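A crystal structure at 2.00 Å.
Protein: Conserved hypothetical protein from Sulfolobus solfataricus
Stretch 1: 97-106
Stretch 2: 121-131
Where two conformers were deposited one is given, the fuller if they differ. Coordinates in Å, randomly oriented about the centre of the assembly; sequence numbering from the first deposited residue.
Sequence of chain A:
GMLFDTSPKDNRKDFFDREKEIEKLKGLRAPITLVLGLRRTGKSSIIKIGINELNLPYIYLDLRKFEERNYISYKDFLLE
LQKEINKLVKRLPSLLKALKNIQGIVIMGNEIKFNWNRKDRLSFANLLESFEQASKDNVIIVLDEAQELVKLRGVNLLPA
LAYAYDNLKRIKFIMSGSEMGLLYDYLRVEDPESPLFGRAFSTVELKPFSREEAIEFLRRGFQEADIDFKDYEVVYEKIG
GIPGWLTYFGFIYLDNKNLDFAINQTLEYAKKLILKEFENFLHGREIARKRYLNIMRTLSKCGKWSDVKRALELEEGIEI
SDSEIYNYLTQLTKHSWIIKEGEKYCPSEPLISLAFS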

ATOM      1  N   LYS A  97      -6.937  -2.509  31.971  1.00 48.21           N
ATOM      2  CA  LYS A  97      -7.393  -3.612  32.823  1.00 48.59           C
ATOM      3  C   LYS A  97      -7.452  -4.956  32.085  1.00 47.87           C
ATOM      4  O   LYS A  97      -7.062  -5.981  32.633  1.00 46.16           O
ATOM      5  CB  LYS A  97      -8.778  -3.279  33.409  1.00 49.40           C
ATOM      6  CG  LYS A  97      -9.443  -4.412  34.219  1.00 49.87           C
ATOM      7  CD  LYS A  97     -10.896  -4.048  34.593  1.00 48.86           C
ATOM      8  CE  LYS A  97     -11.745  -5.278  34.967  1.00 46.94           C
ATOM      9  NZ  LYS A  97     -12.163  -5.270  36.389  1.00 38.25           N
ATOM     10  N   ALA A  98      -7.974  -4.942  30.858  1.00 49.68           N
ATOM     11  CA  ALA A  98      -8.093  -6.160  30.029  1.00 51.19           C
ATOM     12  C   ALA A  98      -6.740  -6.709  29.521  1.00 51.31           C
ATOM     13  O   ALA A  98      -6.627  -7.909  29.239  1.00 53.13           O
ATOM     14  CB  ALA A  98      -9.044  -5.913  28.857  1.00 50.83           C
ATOM     15  N   LEU A  99      -5.728  -5.843  29.411  1.00 50.04           N
ATOM     16  CA  LEU A  99      -4.368  -6.266  29.030  1.00 50.28           C
ATOM     17  C   LEU A  99      -3.530  -6.733  30.226  1.00 51.35           C
ATOM     18  O   LEU A  99      -2.436  -7.275  30.050  1.00 50.21           O
ATOM     19  CB  LEU A  99      -3.626  -5.123  28.314  1.00 48.94           C
ATOM     20  CG  LEU A  99      -4.233  -4.682  26.987  1.00 45.64           C
ATOM     21  CD1 LEU A  99      -3.537  -3.445  26.425  1.00 43.19           C
ATOM     22  CD2 LEU A  99      -4.190  -5.821  26.003  1.00 45.57           C
ATOM     23  N   LYS A 100      -4.032  -6.512  31.437  1.00 52.65           N
ATOM     24  CA  LYS A 100      -3.283  -6.839  32.653  1.00 53.83           C
ATOM     25  C   LYS A 100      -2.932  -8.333  32.725  1.00 54.23           C
ATOM     26  O   LYS A 100      -1.803  -8.690  33.087  1.00 55.21           O
ATOM     27  CB  LYS A 100      -4.064  -6.388  33.909  1.00 54.20           C
ATOM     28  CG  LYS A 100      -3.245  -6.349  35.206  1.00 55.03           C
ATOM     29  CD  LYS A 100      -4.079  -5.905  36.401  1.00 53.78           C
ATOM     30  N   ASN A 101      -3.881  -9.199  32.367  1.00 54.64           N
ATOM     31  CA  ASN A 101      -3.667 -10.650  32.448  1.00 56.68           C
ATOM     32  C   ASN A 101      -3.126 -11.288  31.153  1.00 58.59           C
ATOM     33  O   ASN A 101      -3.122 -12.518  31.022  1.00 58.90           O
ATOM     34  CB  ASN A 101      -4.955 -11.353  32.879  1.00 56.94           C
ATOM     35  N   ILE A 102      -2.670 -10.474  30.200  1.00 59.65           N
ATOM     36  CA  ILE A 102      -1.974 -11.022  29.028  1.00 61.03           C
ATOM     37  C   ILE A 102      -0.561 -11.435  29.475  1.00 61.79           C
ATOM     38  O   ILE A 102       0.142 -10.657  30.127  1.00 61.27           O
ATOM     39  CB  ILE A 102      -1.907 -10.022  27.838  1.00 61.08           C
ATOM     40  CG1 ILE A 102      -3.312  -9.559  27.413  1.00 60.90           C
ATOM     41  CG2 ILE A 102      -1.186 -10.656  26.632  1.00 62.14           C
ATOM     42  CD1 ILE A 102      -4.126 -10.596  26.642  1.00 62.20           C
ATOM     43  N   GLN A 103      -0.161 -12.657  29.126  1.00 62.90           N
ATOM     44  CA  GLN A 103       1.085 -13.257  29.632  1.00 63.87           C
ATOM     45  C   GLN A 103       2.318 -12.349  29.516  1.00 63.35           C
ATOM     46  O   GLN A 103       2.972 -12.062  30.523  1.00 65.24           O
ATOM     47  CB  GLN A 103       1.368 -14.589  28.932  1.00 64.43           C
ATOM     48  CG  GLN A 103       2.460 -15.424  29.599  1.00 65.27           C
ATOM     49  CD  GLN A 103       1.893 -16.515  30.470  1.00 66.96           C
ATOM     50  OE1 GLN A 103       1.771 -16.357  31.688  1.00 58.79           O
ATOM     51  NE2 GLN A 103       1.520 -17.632  29.845  1.00 69.02           N
ATOM     52  N   GLY A 104       2.633 -11.901  28.305  1.00 61.51           N
ATOM     53  CA  GLY A 104       3.847 -11.112  28.090  1.00 61.66           C
ATOM     54  C   GLY A 104       3.735  -9.597  28.223  1.00 61.19           C
ATOM     55  O   GLY A 104       4.529  -8.877  27.624  1.00 59.74           O
ATOM     56  N   ILE A 105       2.771  -9.103  29.004  1.00 60.86           N
ATOM     57  CA  ILE A 105       2.534  -7.658  29.105  1.00 60.29           C
ATOM     58  C   ILE A 105       2.820  -7.165  30.508  1.00 58.78           C
ATOM     59  O   ILE A 105       2.494  -7.835  31.483  1.00 58.78           O
ATOM     60  CB  ILE A 105       1.088  -7.278  28.677  1.00 61.09           C
ATOM     61  CG1 ILE A 105       0.870  -7.654  27.204  1.00 62.38           C
ATOM     62  CG2 ILE A 105       0.811  -5.775  28.903  1.00 62.00           C
ATOM     63  CD1 ILE A 105      -0.383  -7.071  26.551  1.00 61.92           C
ATOM     64  N   VAL A 106       3.451  -5.994  30.586  1.00 58.42           N
ATOM     65  CA  VAL A 106       3.769  -5.325  31.847  1.00 58.35           C
ATOM     66  C   VAL A 106       3.220  -3.895  31.787  1.00 59.15           C
ATOM     67  O   VAL A 106       3.407  -3.202  30.784  1.00 57.15           O
ATOM     68  CB  VAL A 106       5.301  -5.276  32.100  1.00 57.69           C
ATOM     69  CG1 VAL A 106       5.618  -4.494  33.374  1.00 57.50           C
ATOM     70  CG2 VAL A 106       5.882  -6.682  32.162  1.00 55.95           C
ATOM     71  N   ARG A 121       6.284 -16.379  22.841  1.00 53.61           N
ATOM     72  CA  ARG A 121       5.676 -15.257  22.128  1.00 53.73           C
ATOM     73  C   ARG A 121       4.292 -14.914  22.694  1.00 53.80           C
ATOM     74  O   ARG A 121       3.671 -15.704  23.403  1.00 53.39           O
ATOM     75  CB  ARG A 121       5.491 -15.538  20.629  1.00 53.56           C
ATOM     76  CG  ARG A 121       6.615 -16.259  19.892  1.00 56.74           C
ATOM     77  CD  ARG A 121       7.900 -15.455  19.772  1.00 55.63           C
ATOM     78  NE  ARG A 121       8.456 -15.548  18.424  1.00 54.30           N
ATOM     79  CZ  ARG A 121       9.721 -15.299  18.101  1.00 57.76           C
ATOM     80  NH1 ARG A 121      10.603 -14.925  19.021  1.00 61.75           N
ATOM     81  NH2 ARG A 121      10.113 -15.423  16.839  1.00 57.50           N
ATOM     82  N   LEU A 122       3.823 -13.727  22.319  1.00 53.57           N
ATOM     83  CA  LEU A 122       2.504 -13.201  22.673  1.00 51.71           C
ATOM     84  C   LEU A 122       1.405 -13.842  21.819  1.00 48.57           C
ATOM     85  O   LEU A 122       1.628 -14.207  20.662  1.00 49.15           O
ATOM     86  CB  LEU A 122       2.526 -11.682  22.466  1.00 51.64           C
ATOM     87  CG  LEU A 122       1.238 -10.864  22.422  1.00 57.56           C
ATOM     88  CD1 LEU A 122       0.872 -10.314  23.792  1.00 54.40           C
ATOM     89  CD2 LEU A 122       1.411  -9.723  21.417  1.00 63.58           C
ATOM     90  N   SER A 123       0.217 -13.990  22.405  1.00 46.35           N
ATOM     91  CA  SER A 123      -0.948 -14.483  21.677  1.00 44.14           C
ATOM     92  C   SER A 123      -1.684 -13.295  21.063  1.00 42.59           C
ATOM     93  O   SER A 123      -2.426 -12.570  21.757  1.00 40.30           O
ATOM     94  CB  SER A 123      -1.898 -15.253  22.596  1.00 45.32           C
ATOM     95  OG  SER A 123      -3.048 -15.682  21.881  1.00 42.43           O
ATOM     96  N   PHE A 124      -1.473 -13.105  19.767  1.00 39.19           N
ATOM     97  CA  PHE A 124      -2.145 -12.045  19.020  1.00 39.34           C
ATOM     98  C   PHE A 124      -3.664 -12.229  19.119  1.00 37.91           C
ATOM     99  O   PHE A 124      -4.375 -11.244  19.292  1.00 39.37           O
ATOM    100  CB  PHE A 124      -1.653 -12.011  17.567  1.00 38.79           C
ATOM    101  CG  PHE A 124      -2.002 -10.733  16.810  1.00 46.73           C
ATOM    102  CD1 PHE A 124      -1.604  -9.477  17.284  1.00 48.89           C
ATOM    103  CD2 PHE A 124      -2.706 -10.792  15.589  1.00 44.52           C
ATOM    104  CE1 PHE A 124      -1.930  -8.297  16.572  1.00 38.23           C
ATOM    105  CE2 PHE A 124      -3.036  -9.623  14.881  1.00 44.51           C
ATOM    106  CZ  PHE A 124      -2.636  -8.369  15.371  1.00 41.58           C
ATOM    107  N   ALA A 125      -4.148 -13.480  19.097  1.00 35.83           N
ATOM    108  CA  ALA A 125      -5.588 -13.763  19.191  1.00 34.37           C
ATOM    109  C   ALA A 125      -6.204 -13.328  20.536  1.00 36.20           C
ATOM    110  O   ALA A 125      -7.325 -12.776  20.564  1.00 37.11           O
ATOM    111  CB  ALA A 125      -5.850 -15.212  18.951  1.00 34.50           C
ATOM    112  N   ASN A 126      -5.482 -13.543  21.639  1.00 36.83           N
ATOM    113  CA  ASN A 126      -5.947 -13.079  22.971  1.00 36.03           C
ATOM    114  C   ASN A 126      -5.878 -11.569  23.101  1.00 36.74           C
ATOM    115  O   ASN A 126      -6.697 -10.946  23.786  1.00 38.45           O
ATOM    116  CB  ASN A 126      -5.113 -13.690  24.090  1.00 37.53           C
ATOM    117  CG  ASN A 126      -5.458 -15.145  24.367  1.00 42.81           C
ATOM    118  OD1 ASN A 126      -6.463 -15.680  23.880  1.00 48.79           O
ATOM    119  ND2 ASN A 126      -4.621 -15.795  25.168  1.00 45.48           N
ATOM    120  N   LEU A 127      -4.894 -10.978  22.434  1.00 37.02           N
ATOM    121  CA  LEU A 127      -4.742  -9.539  22.401  1.00 36.59           C
ATOM    122  C   LEU A 127      -5.956  -8.878  21.731  1.00 34.91           C
ATOM    123  O   LEU A 127      -6.546  -7.940  22.284  1.00 35.19           O
ATOM    124  CB  LEU A 127      -3.439  -9.184  21.686  1.00 33.64           C
ATOM    125  CG  LEU A 127      -3.045  -7.701  21.601  1.00 42.87           C
ATOM    126  CD1 LEU A 127      -2.963  -7.039  23.005  1.00 46.04           C
ATOM    127  CD2 LEU A 127      -1.721  -7.526  20.841  1.00 41.03           C
ATOM    128  N   LEU A 128      -6.326  -9.387  20.559  1.00 37.23           N
ATOM    129  CA  LEU A 128      -7.475  -8.890  19.790  1.00 38.45           C
ATOM    130  C   LEU A 128      -8.759  -9.062  20.580  1.00 39.44           C
ATOM    131  O   LEU A 128      -9.636  -8.184  20.591  1.00 40.21           O
ATOM    132  CB  LEU A 128      -7.612  -9.647  18.475  1.00 37.55           C
ATOM    133  CG  LEU A 128      -6.500  -9.519  17.425  1.00 36.76           C
ATOM    134  CD1 LEU A 128      -6.830 -10.428  16.261  1.00 40.94           C
ATOM    135  CD2 LEU A 128      -6.357  -8.106  16.962  1.00 35.00           C
ATOM    136  N   GLU A 129      -8.860 -10.216  21.226  1.00 41.17           N
ATOM    137  CA  GLU A 129     -10.006 -10.555  22.045  1.00 44.07           C
ATOM    138  C   GLU A 129     -10.177  -9.583  23.213  1.00 42.83           C
ATOM    139  O   GLU A 129     -11.303  -9.324  23.646  1.00 46.27           O
ATOM    140  CB  GLU A 129      -9.873 -11.998  22.547  1.00 45.35           C
ATOM    141  CG  GLU A 129     -11.175 -12.579  23.046  1.00 49.89           C
ATOM    142  CD  GLU A 129     -11.226 -14.101  23.032  1.00 55.34           C
ATOM    143  OE1 GLU A 129     -10.318 -14.765  22.470  1.00 57.66           O
ATOM    144  OE2 GLU A 129     -12.210 -14.628  23.585  1.00 59.48           O
ATOM    145  N   SER A 130      -9.069  -9.023  23.702  1.00 41.01           N
ATOM    146  CA  SER A 130      -9.114  -8.053  24.813  0.50 39.02           C
ATOM    147  C   SER A 130      -9.512  -6.649  24.356  1.00 38.43           C
ATOM    148  O   SER A 130     -10.100  -5.887  25.124  1.00 37.06           O
ATOM    149  CB  SER A 130      -7.766  -7.987  25.523  0.50 38.70           C
ATOM    150  OG  SER A 130      -6.820  -7.310  24.733  0.50 32.25           O
ATOM    151  N   PHE A 131      -9.173  -6.296  23.113  1.00 39.46           N
ATOM    152  CA  PHE A 131      -9.661  -5.070  22.506  1.00 39.72           C
ATOM    153  C   PHE A 131     -11.168  -5.163  22.431  1.00 40.86           C
ATOM    154  O   PHE A 131     -11.873  -4.211  22.778  1.00 41.47           O
ATOM    155  CB  PHE A 131      -9.147  -4.883  21.080  1.00 38.39           C
ATOM    156  CG  PHE A 131      -7.655  -4.751  20.951  1.00 37.32           C
ATOM    157  CD1 PHE A 131      -6.846  -4.430  22.024  1.00 37.03           C
ATOM    158  CD2 PHE A 131      -7.059  -4.928  19.700  1.00 35.72           C
ATOM    159  CE1 PHE A 131      -5.467  -4.306  21.859  1.00 35.62           C
ATOM    160  CE2 PHE A 131      -5.682  -4.793  19.536  1.00 34.68           C
ATOM    161  CZ  PHE A 131      -4.890  -4.485  20.624  1.00 40.11           C
TER

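Residues 97-106 leave a helix at their start and enter a strand at Ile-105, and the path between is folded by two successive type I turns, Leu-99 to Ile-102 and Ile-102 to Ile-105. Each turn is closed by a backbone hydrogen bond, from Ile-102 N to Leu-99 O (3.2 Å) and from Ile-105 N to Ile-102 O (3.3 Å). In the second stretch an extended lead-in gives way to a helix at Phe-124. Ser-123 caps it: its OG accepts from Asn-126 N at 3.2 Å, satisfying an amide that the first helical turn leaves without a backbone partner. The backbones come closest at Ala-98 and Ser-130, whose CA atoms lie 5.6 Å apart, and are wider at Ile-102 and Leu-127 (CA to CA, 7.3 Å).

No hydrogen bond crosses between the stretches; the contact, which buries 330 Å² in total, rests on apolar packing. Small side chains suit the close approach, with Ala-98 CB 4.1 Å from Ser-130 CB. The Ser-130 hydroxyl is turned back onto its own helix by a p rotamer, and OG donates to Leu-127 O at 2.5 Å. This bond satisfies a polar group in a buried, largely aliphatic setting, where Leu-99 CD2 packs 3.3 Å from Ser-130 OG and 3.5 Å from Leu-127 CD1.

Ile-102, whose CA-to-CB bond points toward the second stretch, contributes the largest covered area. Its two arms diverge: CG2 meets Leu-122 CD1 at 3.5 Å, while CD1 reaches the helix, 4.1 Å from Asn-126 CB. Asn-126 is itself exposed, so its polar side chain can meet solvent while CB lies against Ile-102. Ile-105 leaves its backbone sideways but brings its end inward, placing CG1 4.3 Å from Leu-122 CD1 and CD1 4.4 Å from Leu-127 CD1. Single methyl groups are shared: Leu-122 CD1 lies against both isoleucines, and Leu-127 CD1 against Leu-99 and Ile-105.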